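1-pyrroline-5-carboxylate dehydrogenase (Thermus thermophilus, PDB 1UZB) probably oxidises glutamate semialdehyde, the open-chain form of 1-pyrroline-5-carboxylate, to glutamate, as a member of the aldehyde dehydrogenase family. Local coordinates at residues V124-V129 and W183-A188; V311-G316 and K474-L479; Q318-S323 and P362-E367; Y397-T402 and F419-S424. One frame throughout, in Å; residues are numbered along the deposited sequence.

How the contacts relate
All four contacts are buried, contact 2 with a partly exposed margin at Val312 and Lys474; their chemistry differs. Contact 1, with its centre about 10 Å from the chain centre, is the charged one, a lysine over one face of an aromatic ring. Contact 3 is held by neutral amides and a water, and touches contact 1 where Asn184 meets the backbone O of Gln320. Contact 2 packs a helix end against a loop leaving the edge strand 468-471 of the seven-stranded sheet, while contact 4, the farthest from the chain centre, lies in that sheet, at the start of a parallel strand pair. Tyr315 of helix 303-315 reaches contact 4. Contacts 3 and 4 are joined by the backbone bond from Val363 N to Tyr397 O.

Contact 1: V124-V129 and W183-A188; sequences VGKNWV and WNFPVA
Lys126 reaches across to Asn184 and Phe185, tying the turn between helices 113-124 and 128-149 to the WNFP segment, a sequence signature of the aldehyde dehydrogenase fold, which leads from strand 165-180 into helix 188-199. The polar part is a weak hydrogen bond of 2.8 Å from Lys126 NZ to the backbone O of Asn184. The stronger partner of the ammonium group is Asp134, which pairs with it through OD2 and takes the backbone N of Ala188 on OD1. The same nitrogen forms a cation-pi contact, sitting over one face of the Phe185 ring, 3.9 Å from the centroid and 29° off the normal. The lysine chain, extended beyond CG, carries NZ to the ring; the two side chains cross at about a right angle. Phe317 supplies a further cation-pi contact. A methionine here would probably leave Asp134 without its counter-charge and the Asn184 carbonyl without this donor. Van der Waals contact comes from Val124, which faces the loop: its CG1, anti to the carbonyl carbon (chi1 -62°), lies 4.3 Å from Pro186 CG, and the same methyl meets the backbone carbonyl of Trp183, 3.7 Å from its O.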
loop_
_atom_site.group_PDB
_atom_site.type_symbol
_atom_site.label_atom_id
_atom_site.label_comp_id
_atom_site.label_asym_id
_atom_site.label_seq_id
_atom_site.Cartn_x
_atom_site.Cartn_y
_atom_site.Cartn_z
ATOM N N VAL A 124 -13.861 -21.547 40.127
ATOM C CA VAL A 124 -13.204 -22.645 39.422
ATOM C C VAL A 124 -11.814 -23.013 39.939
ATOM O O VAL A 124 -11.118 -23.829 39.337
ATOM C CB VAL A 124 -13.146 -22.404 37.887
ATOM C CG1 VAL A 124 -14.560 -22.308 37.327
ATOM C CG2 VAL A 124 -12.357 -21.150 37.573
ATOM N N GLY A 125 -11.407 -22.408 41.051
ATOM C CA GLY A 125 -10.130 -22.752 41.651
ATOM C C GLY A 125 -8.837 -22.357 40.971
ATOM O O GLY A 125 -7.843 -23.088 41.053
ATOM N N LYS A 126 -8.833 -21.215 40.297
ATOM C CA LYS A 126 -7.615 -20.737 39.655
ATOM C C LYS A 126 -6.830 -19.936 40.679
ATOM O O LYS A 126 -7.424 -19.244 41.510
ATOM C CB LYS A 126 -7.939 -19.818 38.474
ATOM C CG LYS A 126 -8.622 -20.511 37.326
ATOM C CD LYS A 126 -8.459 -19.741 36.028
ATOM C CE LYS A 126 -8.911 -20.604 34.865
ATOM N NZ LYS A 126 -8.597 -20.008 33.539
ATOM N N ASN A 127 -5.503 -20.038 40.650
ATOM C CA ASN A 127 -4.728 -19.225 41.570
ATOM C C ASN A 127 -4.777 -17.805 40.991
ATOM O O ASN A 127 -5.396 -17.576 39.947
ATOM C CB ASN A 127 -3.285 -19.751 41.761
ATOM C CG ASN A 127 -2.433 -19.684 40.507
ATOM O OD1 ASN A 127 -2.756 -18.995 39.546
ATOM N ND2 ASN A 127 -1.312 -20.397 40.530
ATOM N N TRP A 128 -4.144 -16.852 41.661
ATOM C CA TRP A 128 -4.207 -15.458 41.230
ATOM C C TRP A 128 -3.759 -15.133 39.808
ATOM O O TRP A 128 -4.466 -14.431 39.084
ATOM C CB TRP A 128 -3.435 -14.585 42.217
ATOM C CG TRP A 128 -4.000 -14.558 43.616
ATOM C CD1 TRP A 128 -4.833 -15.478 44.201
ATOM C CD2 TRP A 128 -3.705 -13.590 44.624
ATOM N NE1 TRP A 128 -5.069 -15.138 45.514
ATOM C CE2 TRP A 128 -4.387 -13.983 45.799
ATOM C CE3 TRP A 128 -2.924 -12.426 44.651
ATOM C CZ2 TRP A 128 -4.311 -13.250 46.989
ATOM C CZ3 TRP A 128 -2.848 -11.698 45.835
ATOM C CH2 TRP A 128 -3.540 -12.115 46.986
ATOM N N VAL A 129 -2.590 -15.619 39.402
ATOM C CA VAL A 129 -2.110 -15.309 38.058
ATOM C C VAL A 129 -2.890 -16.030 36.961
ATOM O O VAL A 129 -3.086 -15.479 35.876
ATOM C CB VAL A 129 -0.592 -15.582 37.924
ATOM C CG1 VAL A 129 0.173 -14.744 38.940
ATOM C CG2 VAL A 129 -0.307 -17.062 38.105
ATOM N N TRP A 183 -15.652 -24.719 31.148
ATOM C CA TRP A 183 -15.498 -24.254 32.519
ATOM C C TRP A 183 -14.066 -23.856 32.851
ATOM O O TRP A 183 -13.839 -23.150 33.832
ATOM C CB TRP A 183 -15.953 -25.325 33.526
ATOM C CG TRP A 183 -15.356 -26.694 33.321
ATOM C CD1 TRP A 183 -15.943 -27.751 32.688
ATOM C CD2 TRP A 183 -14.070 -27.159 33.766
ATOM N NE1 TRP A 183 -15.111 -28.844 32.714
ATOM C CE2 TRP A 183 -13.955 -28.509 33.367
ATOM C CE3 TRP A 183 -13.006 -26.566 34.464
ATOM C CZ2 TRP A 183 -12.820 -29.279 33.641
ATOM C CZ3 TRP A 183 -11.875 -27.336 34.737
ATOM C CH2 TRP A 183 -11.794 -28.677 34.325
ATOM N N ASN A 184 -13.099 -24.283 32.042
ATOM C CA ASN A 184 -11.708 -23.970 32.362
ATOM C C ASN A 184 -11.256 -22.542 32.052
ATOM O O ASN A 184 -10.319 -22.043 32.673
ATOM C CB ASN A 184 -10.774 -25.019 31.740
ATOM C CG ASN A 184 -10.662 -24.906 30.238
ATOM O OD1 ASN A 184 -11.580 -24.451 29.555
ATOM N ND2 ASN A 184 -9.529 -25.347 29.708
ATOM N N PHE A 185 -11.913 -21.890 31.098
ATOM C CA PHE A 185 -11.633 -20.489 30.776
ATOM C C PHE A 185 -13.014 -19.873 30.607
ATOM O O PHE A 185 -13.386 -19.430 29.523
ATOM C CB PHE A 185 -10.814 -20.352 29.492
ATOM C CG PHE A 185 -9.378 -20.747 29.657
ATOM C CD1 PHE A 185 -8.974 -22.060 29.444
ATOM C CD2 PHE A 185 -8.432 -19.812 30.073
ATOM C CE1 PHE A 185 -7.645 -22.440 29.644
ATOM C CE2 PHE A 185 -7.105 -20.180 30.277
ATOM C CZ PHE A 185 -6.711 -21.499 30.061
ATOM N N PRO A 186 -13.788 -19.835 31.707
ATOM C CA PRO A 186 -15.152 -19.308 31.766
ATOM C C PRO A 186 -15.362 -17.817 31.584
ATOM O O PRO A 186 -16.501 -17.351 31.553
ATOM C CB PRO A 186 -15.650 -19.820 33.107
ATOM C CG PRO A 186 -14.444 -19.721 33.947
ATOM C CD PRO A 186 -13.327 -20.221 33.054
ATOM N N VAL A 187 -14.276 -17.060 31.503
ATOM C CA VAL A 187 -14.408 -15.638 31.229
ATOM C C VAL A 187 -13.846 -15.440 29.820
ATOM O O VAL A 187 -14.545 -14.973 28.932
ATOM C CB VAL A 187 -13.637 -14.749 32.229
ATOM C CG1 VAL A 187 -13.782 -13.282 31.827
ATOM C CG2 VAL A 187 -14.188 -14.949 33.631
ATOM N N ALA A 188 -12.599 -15.852 29.610
ATOM C CA ALA A 188 -11.946 -15.701 28.312
ATOM C C ALA A 188 -12.639 -16.361 27.117
ATOM O O ALA A 188 -13.050 -15.675 26.184
ATOM C CB ALA A 188 -10.508 -16.198 28.398
#

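Contact 2: V311-G316 and K474-L479; sequences VVSAYG and KITGAL
Ser313 and Ile475 meet where the last turns of helix 303-315 lie against the loop that follows strand 468-471, an outermost strand of the seven-stranded sheet in this aldehyde dehydrogenase fold. The backbones come close here, Ser313 CA and Lys474 CA being 5.5 Å apart. One direct hydrogen bond crosses the contact: Ile475 N donates to Ser313 OG at 3.1 Å and a fairly straight 162°. The serine oxygen lies anti to its carbonyl carbon, beside its own N (chi1 -62°), which turns it back along the helix to bond Gly309 O as well. An alanine in its place would probably leave the buried Ile475 N without its acceptor and Gly309 O without this side-chain partner.

A water makes the second polar link. It donates to Val312 O at 2.9 Å and lies 2.7 Å from Thr476 OG1, to which it is also hydrogen-bonded. Val312 O accepts the helical bond from Gly316 N as well, so two donors share it.

Van der Waals contacts fill in around these bonds. Val312 CG1 rests on Lys474 CD at 4.0 Å, at the partly exposed margin, while the extended lysine chain carries its amine away from the helix. Ile475 CG1 lies 3.9 Å from Ser313 CB; its side chain also packs on Ile295 and Tyr470 of the sheet. Farther along the loop, Leu479 touches Tyr162 of a second subunit. The methyl CG2 of Thr476 comes within 3.7 Å of Ser313 O.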
loop_
_atom_site.group_PDB
_atom_site.type_symbol
_atom_site.label_atom_id
_atom_site.label_comp_id
_atom_site.label_asym_id
_atom_site.label_seq_id
_atom_site.Cartn_x
_atom_site.Cartn_y
_atom_site.Cartn_z
ATOM N N VAL A 311 7.063 -27.882 33.669
ATOM C CA VAL A 311 6.274 -27.811 34.891
ATOM C C VAL A 311 5.141 -26.790 34.759
ATOM O O VAL A 311 4.006 -27.064 35.154
ATOM C CB VAL A 311 7.179 -27.495 36.107
ATOM C CG1 VAL A 311 6.336 -27.165 37.325
ATOM C CG2 VAL A 311 8.060 -28.707 36.404
ATOM N N VAL A 312 5.434 -25.625 34.188
ATOM C CA VAL A 312 4.403 -24.612 33.986
ATOM C C VAL A 312 3.318 -25.145 33.045
ATOM O O VAL A 312 2.122 -25.009 33.313
ATOM C CB VAL A 312 5.001 -23.317 33.365
ATOM C CG1 VAL A 312 3.888 -22.416 32.847
ATOM C CG2 VAL A 312 5.827 -22.572 34.400
ATOM N N SER A 313 3.746 -25.763 31.950
ATOM C CA SER A 313 2.813 -26.289 30.954
ATOM C C SER A 313 1.957 -27.451 31.431
ATOM O O SER A 313 0.800 -27.583 31.028
ATOM C CB SER A 313 3.575 -26.741 29.708
ATOM O OG SER A 313 4.262 -25.662 29.097
ATOM N N ALA A 314 2.534 -28.298 32.276
ATOM C CA ALA A 314 1.828 -29.474 32.760
ATOM C C ALA A 314 0.935 -29.233 33.958
ATOM O O ALA A 314 -0.133 -29.835 34.060
ATOM C CB ALA A 314 2.831 -30.576 33.094
ATOM N N TYR A 315 1.351 -28.340 34.851
ATOM C CA TYR A 315 0.602 -28.119 36.075
ATOM C C TYR A 315 -0.127 -26.792 36.248
ATOM O O TYR A 315 -0.823 -26.602 37.246
ATOM C CB TYR A 315 1.531 -28.409 37.260
ATOM C CG TYR A 315 2.130 -29.803 37.189
ATOM C CD1 TYR A 315 1.316 -30.937 37.216
ATOM C CD2 TYR A 315 3.503 -29.990 37.046
ATOM C CE1 TYR A 315 1.855 -32.220 37.100
ATOM C CE2 TYR A 315 4.052 -31.268 36.927
ATOM C CZ TYR A 315 3.223 -32.375 36.953
ATOM O OH TYR A 315 3.771 -33.633 36.817
ATOM N N GLY A 316 0.022 -25.878 35.289
ATOM C CA GLY A 316 -0.695 -24.613 35.369
ATOM C C GLY A 316 -2.183 -24.932 35.409
ATOM O O GLY A 316 -2.664 -25.745 34.618
ATOM N N LYS A 474 6.969 -22.307 27.203
ATOM C CA LYS A 474 5.762 -23.040 27.587
ATOM C C LYS A 474 4.815 -23.182 26.397
ATOM O O LYS A 474 4.834 -22.360 25.475
ATOM C CB LYS A 474 5.048 -22.308 28.728
ATOM C CG LYS A 474 4.514 -20.947 28.318
ATOM C CD LYS A 474 3.829 -20.214 29.458
ATOM C CE LYS A 474 3.168 -18.940 28.942
ATOM N NZ LYS A 474 2.377 -18.222 29.981
ATOM N N ILE A 475 3.977 -24.216 26.415
ATOM C CA ILE A 475 3.047 -24.436 25.311
ATOM C C ILE A 475 1.617 -24.012 25.614
ATOM O O ILE A 475 0.717 -24.221 24.805
ATOM C CB ILE A 475 3.061 -25.914 24.848
ATOM C CG1 ILE A 475 2.529 -26.841 25.947
ATOM C CG2 ILE A 475 4.479 -26.297 24.466
ATOM C CD1 ILE A 475 2.333 -28.279 25.480
ATOM N N THR A 476 1.417 -23.411 26.783
ATOM C CA THR A 476 0.107 -22.926 27.198
ATOM C C THR A 476 0.105 -21.399 27.101
ATOM O O THR A 476 1.135 -20.782 26.809
ATOM C CB THR A 476 -0.184 -23.304 28.663
ATOM O OG1 THR A 476 0.851 -22.763 29.492
ATOM C CG2 THR A 476 -0.219 -24.818 28.845
ATOM N N GLY A 477 -1.058 -20.795 27.325
ATOM C CA GLY A 477 -1.161 -19.345 27.318
ATOM C C GLY A 477 -1.069 -18.601 26.001
ATOM O O GLY A 477 -0.500 -17.509 25.959
ATOM N N ALA A 478 -1.627 -19.167 24.937
ATOM C CA ALA A 478 -1.606 -18.505 23.638
ATOM C C ALA A 478 -2.237 -17.123 23.785
ATOM O O ALA A 478 -3.312 -16.979 24.370
ATOM C CB ALA A 478 -2.381 -19.327 22.618
ATOM N N LEU A 479 -1.568 -16.108 23.254
ATOM C CA LEU A 479 -2.071 -14.743 23.335
ATOM C C LEU A 479 -2.886 -14.350 22.118
ATOM O O LEU A 479 -2.495 -14.612 20.984
ATOM C CB LEU A 479 -0.908 -13.767 23.498
ATOM C CG LEU A 479 -0.122 -13.865 24.808
ATOM C CD1 LEU A 479 1.102 -12.968 24.738
ATOM C CD2 LEU A 479 -1.012 -13.471 25.973
HETATM O O HOH W 1 0.129 -23.322 32.035
#

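Contact 3: Q318-S323 and P362-E367; sequences QGQKCS and PVVSAE
The amide groups of Gln318 and Gln320 are the flat groups here, and they meet the backbone of Pro362 to Val364 differently: Gln320 in the plane of its carbonyl, Gln318 tilted. Gln320 OE1 accepts from Val364 N at 2.9 Å, with an N-H...O angle of 158°; the donor lies on a lone pair. At the same oxygen, Val363 CA approaches to 3.3 Å and the indole of Trp183 packs against it. Gln320 NE2, at the other corner of the amide, donates to a water at 2.9 Å and bonds Phe317 O weakly; the water donates in turn to Pro362 O at 2.7 Å.

Gln318 comes at that carbonyl with its chain bent at chi2 (77°), which brings NE2 to Pro362 O at 2.8 Å, above the carbonyl plane by 43°, with the oxygen somewhat tilted from the glutamine's amide plane. Gly125 O is a further acceptor for this NE2, and Gln318 OE1 takes the N of Gly361.

Segment 318-323 carries the GQKCS sequence which, in relatives, surrounds the nucleophilic cysteine; Gln320 centres an inverse gamma turn in it. Ser365 N-caps helix 366-379 through Gln368 N. Gln320 OE1 thus takes the buried Val364 N-H directly, while Pro362 O receives both Gln318 NE2 and the water held by Gln320 NE2, joining loop to helix start through neutral groups alone.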
loop_
_atom_site.group_PDB
_atom_site.type_symbol
_atom_site.label_atom_id
_atom_site.label_comp_id
_atom_site.label_asym_id
_atom_site.label_seq_id
_atom_site.Cartn_x
_atom_site.Cartn_y
_atom_site.Cartn_z
ATOM N N GLN A 318 -3.727 -26.705 37.343
ATOM C CA GLN A 318 -3.858 -28.124 37.608
ATOM C C GLN A 318 -3.949 -29.004 36.357
ATOM O O GLN A 318 -4.554 -30.081 36.383
ATOM C CB GLN A 318 -5.078 -28.342 38.512
ATOM C CG GLN A 318 -5.022 -27.611 39.876
ATOM C CD GLN A 318 -5.316 -26.105 39.818
ATOM O OE1 GLN A 318 -4.405 -25.277 39.710
ATOM N NE2 GLN A 318 -6.595 -25.751 39.897
ATOM N N GLY A 319 -3.333 -28.552 35.269
ATOM C CA GLY A 319 -3.352 -29.304 34.025
ATOM C C GLY A 319 -4.701 -29.346 33.330
ATOM O O GLY A 319 -4.899 -30.120 32.390
ATOM N N GLN A 320 -5.631 -28.510 33.781
ATOM C CA GLN A 320 -6.969 -28.469 33.203
ATOM C C GLN A 320 -7.044 -27.512 32.024
ATOM O O GLN A 320 -7.858 -26.588 31.998
ATOM C CB GLN A 320 -7.985 -28.073 34.280
ATOM C CG GLN A 320 -8.001 -29.034 35.461
ATOM C CD GLN A 320 -8.899 -28.570 36.586
ATOM O OE1 GLN A 320 -9.832 -29.268 36.982
ATOM N NE2 GLN A 320 -8.617 -27.383 37.116
ATOM N N LYS A 321 -6.173 -27.738 31.047
ATOM C CA LYS A 321 -6.130 -26.910 29.848
ATOM C C LYS A 321 -6.016 -27.805 28.626
ATOM O O LYS A 321 -5.324 -28.826 28.649
ATOM C CB LYS A 321 -4.920 -25.974 29.879
ATOM C CG LYS A 321 -4.867 -25.047 31.075
ATOM C CD LYS A 321 -3.702 -24.082 30.960
ATOM C CE LYS A 321 -3.636 -23.181 32.175
ATOM N NZ LYS A 321 -2.512 -22.213 32.063
ATOM N N CYS A 322 -6.695 -27.417 27.555
ATOM C CA CYS A 322 -6.638 -28.181 26.319
ATOM C C CYS A 322 -5.236 -28.095 25.730
ATOM O O CYS A 322 -4.849 -28.927 24.913
ATOM C CB CYS A 322 -7.656 -27.635 25.322
ATOM S SG CYS A 322 -9.343 -27.745 25.919
ATOM N N SER A 323 -4.482 -27.091 26.171
ATOM C CA SER A 323 -3.116 -26.851 25.710
ATOM C C SER A 323 -2.049 -27.402 26.658
ATOM O O SER A 323 -0.857 -27.306 26.368
ATOM C CB SER A 323 -2.888 -25.345 25.563
ATOM O OG SER A 323 -3.015 -24.706 26.827
ATOM N N PRO A 362 -7.433 -26.658 43.486
ATOM C CA PRO A 362 -8.114 -27.950 43.367
ATOM C C PRO A 362 -8.579 -28.176 41.934
ATOM O O PRO A 362 -8.592 -27.241 41.131
ATOM C CB PRO A 362 -9.307 -27.770 44.286
ATOM C CG PRO A 362 -9.703 -26.354 43.967
ATOM C CD PRO A 362 -8.369 -25.615 43.944
ATOM N N VAL A 363 -8.946 -29.409 41.598
ATOM C CA VAL A 363 -9.498 -29.638 40.272
ATOM C C VAL A 363 -10.921 -29.089 40.418
ATOM O O VAL A 363 -11.404 -28.888 41.538
ATOM C CB VAL A 363 -9.457 -31.127 39.845
ATOM C CG1 VAL A 363 -8.009 -31.541 39.611
ATOM C CG2 VAL A 363 -10.098 -32.012 40.890
ATOM N N VAL A 364 -11.594 -28.847 39.302
ATOM C CA VAL A 364 -12.898 -28.194 39.334
ATOM C C VAL A 364 -14.115 -28.820 40.009
ATOM O O VAL A 364 -14.981 -28.092 40.496
ATOM C CB VAL A 364 -13.303 -27.757 37.901
ATOM C CG1 VAL A 364 -13.953 -28.910 37.156
ATOM C CG2 VAL A 364 -14.217 -26.544 37.965
ATOM N N SER A 365 -14.201 -30.142 40.060
ATOM C CA SER A 365 -15.379 -30.765 40.661
ATOM C C SER A 365 -15.100 -32.164 41.167
ATOM O O SER A 365 -14.043 -32.730 40.902
ATOM C CB SER A 365 -16.501 -30.845 39.628
ATOM O OG SER A 365 -16.128 -31.724 38.575
ATOM N N ALA A 366 -16.074 -32.722 41.882
ATOM C CA ALA A 366 -15.953 -34.069 42.414
ATOM C C ALA A 366 -15.848 -35.076 41.274
ATOM O O ALA A 366 -15.076 -36.026 41.358
ATOM C CB ALA A 366 -17.154 -34.396 43.296
ATOM N N GLU A 367 -16.615 -34.869 40.209
ATOM C CA GLU A 367 -16.555 -35.794 39.083
ATOM C C GLU A 367 -15.200 -35.700 38.388
ATOM O O GLU A 367 -14.630 -36.713 37.992
ATOM C CB GLU A 367 -17.678 -35.522 38.080
ATOM C CG GLU A 367 -17.646 -36.445 36.858
ATOM C CD GLU A 367 -17.729 -37.930 37.209
ATOM O OE1 GLU A 367 -17.559 -38.764 36.293
ATOM O OE2 GLU A 367 -17.962 -38.270 38.389
HETATM O O HOH W 2 -10.304 -26.370 39.191
#

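Contact 4: Y397-T402 and F419-S424; sequences YFIAPT and FGPVLS
Thr402 pairs with Val422 in a parallel beta bridge, their CA atoms 4.7 Å apart, where strands 402-405 and 422-428 of the seven-stranded sheet begin to run side by side. Both bonds belong to the threonine backbone. Its N donates to Pro421 O at 2.8 Å, nearly along the C=O axis, and its O accepts from Leu423 N at 2.9 Å, almost straight at 171°. On one face of the sheet, Thr402 CB and Val422 CG2 touch at 4.2 Å. Just before the pair, Ile399 and Pro421 cross at about a right angle, the methyl CG2 of Ile399 lying 3.9 Å from Pro421 CG.

The next shell fixes these groups. Thr402 OG1, anti to the carbonyl carbon (chi1 -57°), turns back to donate to Ala400 O at 2.8 Å, and also bonds Gly389 N. Pro421 centres an inverse gamma turn, with a weak bond from Val422 N to Gly420 O. Beyond, Tyr315 of helix 303-315 packs on Pro401, Pro421 and Leu423, while helix 366-379 meets Ile399 and Thr402 through Val372 and Ile376. Because Tyr315 OH also bonds Thr402 O, two bonds grip that buried carbonyl, linking the strand start to a helix as well as to its neighbouring strand.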
loop_
_atom_site.group_PDB
_atom_site.type_symbol
_atom_site.label_atom_id
_atom_site.label_comp_id
_atom_site.label_asym_id
_atom_site.label_seq_id
_atom_site.Cartn_x
_atom_site.Cartn_y
_atom_site.Cartn_z
ATOM N N TYR A 397 -11.007 -30.468 46.244
ATOM C CA TYR A 397 -10.628 -31.520 45.303
ATOM C C TYR A 397 -9.154 -31.391 44.935
ATOM O O TYR A 397 -8.803 -31.173 43.774
ATOM C CB TYR A 397 -11.503 -31.423 44.051
ATOM C CG TYR A 397 -12.980 -31.333 44.369
ATOM C CD1 TYR A 397 -13.749 -30.267 43.904
ATOM C CD2 TYR A 397 -13.606 -32.306 45.149
ATOM C CE1 TYR A 397 -15.106 -30.167 44.207
ATOM C CE2 TYR A 397 -14.966 -32.217 45.456
ATOM C CZ TYR A 397 -15.708 -31.146 44.982
ATOM O OH TYR A 397 -17.051 -31.052 45.276
ATOM N N PHE A 398 -8.295 -31.560 45.933
ATOM C CA PHE A 398 -6.859 -31.427 45.744
ATOM C C PHE A 398 -6.151 -32.709 45.323
ATOM O O PHE A 398 -6.218 -33.728 46.012
ATOM C CB PHE A 398 -6.226 -30.895 47.031
ATOM C CG PHE A 398 -6.834 -29.609 47.518
ATOM C CD1 PHE A 398 -6.775 -28.456 46.741
ATOM C CD2 PHE A 398 -7.470 -29.550 48.756
ATOM C CE1 PHE A 398 -7.340 -27.262 47.188
ATOM C CE2 PHE A 398 -8.038 -28.362 49.210
ATOM C CZ PHE A 398 -7.973 -27.217 48.425
ATOM N N ILE A 399 -5.469 -32.641 44.184
ATOM C CA ILE A 399 -4.711 -33.766 43.654
ATOM C C ILE A 399 -3.260 -33.318 43.507
ATOM O O ILE A 399 -2.983 -32.227 43.006
ATOM C CB ILE A 399 -5.250 -34.214 42.279
ATOM C CG1 ILE A 399 -6.711 -34.647 42.415
ATOM C CG2 ILE A 399 -4.413 -35.364 41.740
ATOM C CD1 ILE A 399 -7.360 -35.063 41.114
ATOM N N ALA A 400 -2.336 -34.159 43.953
ATOM C CA ALA A 400 -0.919 -33.835 43.884
ATOM C C ALA A 400 -0.345 -33.953 42.476
ATOM O O ALA A 400 -0.782 -34.791 41.687
ATOM C CB ALA A 400 -0.140 -34.747 44.827
ATOM N N PRO A 401 0.632 -33.093 42.135
ATOM C CA PRO A 401 1.263 -33.135 40.813
ATOM C C PRO A 401 1.742 -34.570 40.634
ATOM O O PRO A 401 2.442 -35.116 41.491
ATOM C CB PRO A 401 2.412 -32.143 40.952
ATOM C CG PRO A 401 1.829 -31.112 41.857
ATOM C CD PRO A 401 1.134 -31.948 42.917
ATOM N N THR A 402 1.360 -35.177 39.518
ATOM C CA THR A 402 1.687 -36.565 39.257
ATOM C C THR A 402 2.545 -36.783 38.020
ATOM O O THR A 402 2.368 -36.114 37.000
ATOM C CB THR A 402 0.384 -37.368 39.128
ATOM O OG1 THR A 402 -0.379 -37.208 40.330
ATOM C CG2 THR A 402 0.668 -38.844 38.895
ATOM N N PHE A 419 -6.897 -34.253 31.540
ATOM C CA PHE A 419 -7.309 -32.930 31.994
ATOM C C PHE A 419 -7.105 -32.752 33.492
ATOM O O PHE A 419 -7.962 -32.206 34.189
ATOM C CB PHE A 419 -8.775 -32.694 31.626
ATOM C CG PHE A 419 -9.032 -31.362 30.983
ATOM C CD1 PHE A 419 -9.784 -30.389 31.636
ATOM C CD2 PHE A 419 -8.529 -31.082 29.716
ATOM C CE1 PHE A 419 -10.034 -29.158 31.032
ATOM C CE2 PHE A 419 -8.774 -29.854 29.107
ATOM C CZ PHE A 419 -9.527 -28.890 29.765
ATOM N N GLY A 420 -5.960 -33.220 33.974
ATOM C CA GLY A 420 -5.622 -33.110 35.380
ATOM C C GLY A 420 -4.117 -32.964 35.512
ATOM O O GLY A 420 -3.410 -32.971 34.504
ATOM N N PRO A 421 -3.591 -32.837 36.737
ATOM C CA PRO A 421 -2.145 -32.686 36.944
ATOM C C PRO A 421 -1.389 -34.004 36.808
ATOM O O PRO A 421 -0.732 -34.451 37.749
ATOM C CB PRO A 421 -2.065 -32.109 38.353
ATOM C CG PRO A 421 -3.226 -32.772 39.040
ATOM C CD PRO A 421 -4.331 -32.728 38.009
ATOM N N VAL A 422 -1.477 -34.605 35.623
ATOM C CA VAL A 422 -0.830 -35.886 35.354
ATOM C C VAL A 422 0.036 -35.823 34.100
ATOM O O VAL A 422 -0.466 -35.653 32.988
ATOM C CB VAL A 422 -1.877 -37.006 35.174
ATOM C CG1 VAL A 422 -1.179 -38.328 34.924
ATOM C CG2 VAL A 422 -2.760 -37.095 36.410
ATOM N N LEU A 423 1.343 -35.976 34.293
ATOM C CA LEU A 423 2.303 -35.934 33.199
ATOM C C LEU A 423 2.852 -37.319 32.884
ATOM O O LEU A 423 3.300 -38.032 33.787
ATOM C CB LEU A 423 3.461 -35.009 33.573
ATOM C CG LEU A 423 4.568 -34.830 32.539
ATOM C CD1 LEU A 423 4.010 -34.156 31.297
ATOM C CD2 LEU A 423 5.684 -33.996 33.144
ATOM N N SER A 424 2.828 -37.685 31.603
ATOM C CA SER A 424 3.339 -38.978 31.144
ATOM C C SER A 424 4.653 -38.761 30.400
ATOM O O SER A 424 4.693 -38.053 29.392
ATOM C CB SER A 424 2.328 -39.651 30.212
ATOM O OG SER A 424 1.141 -40.008 30.903
#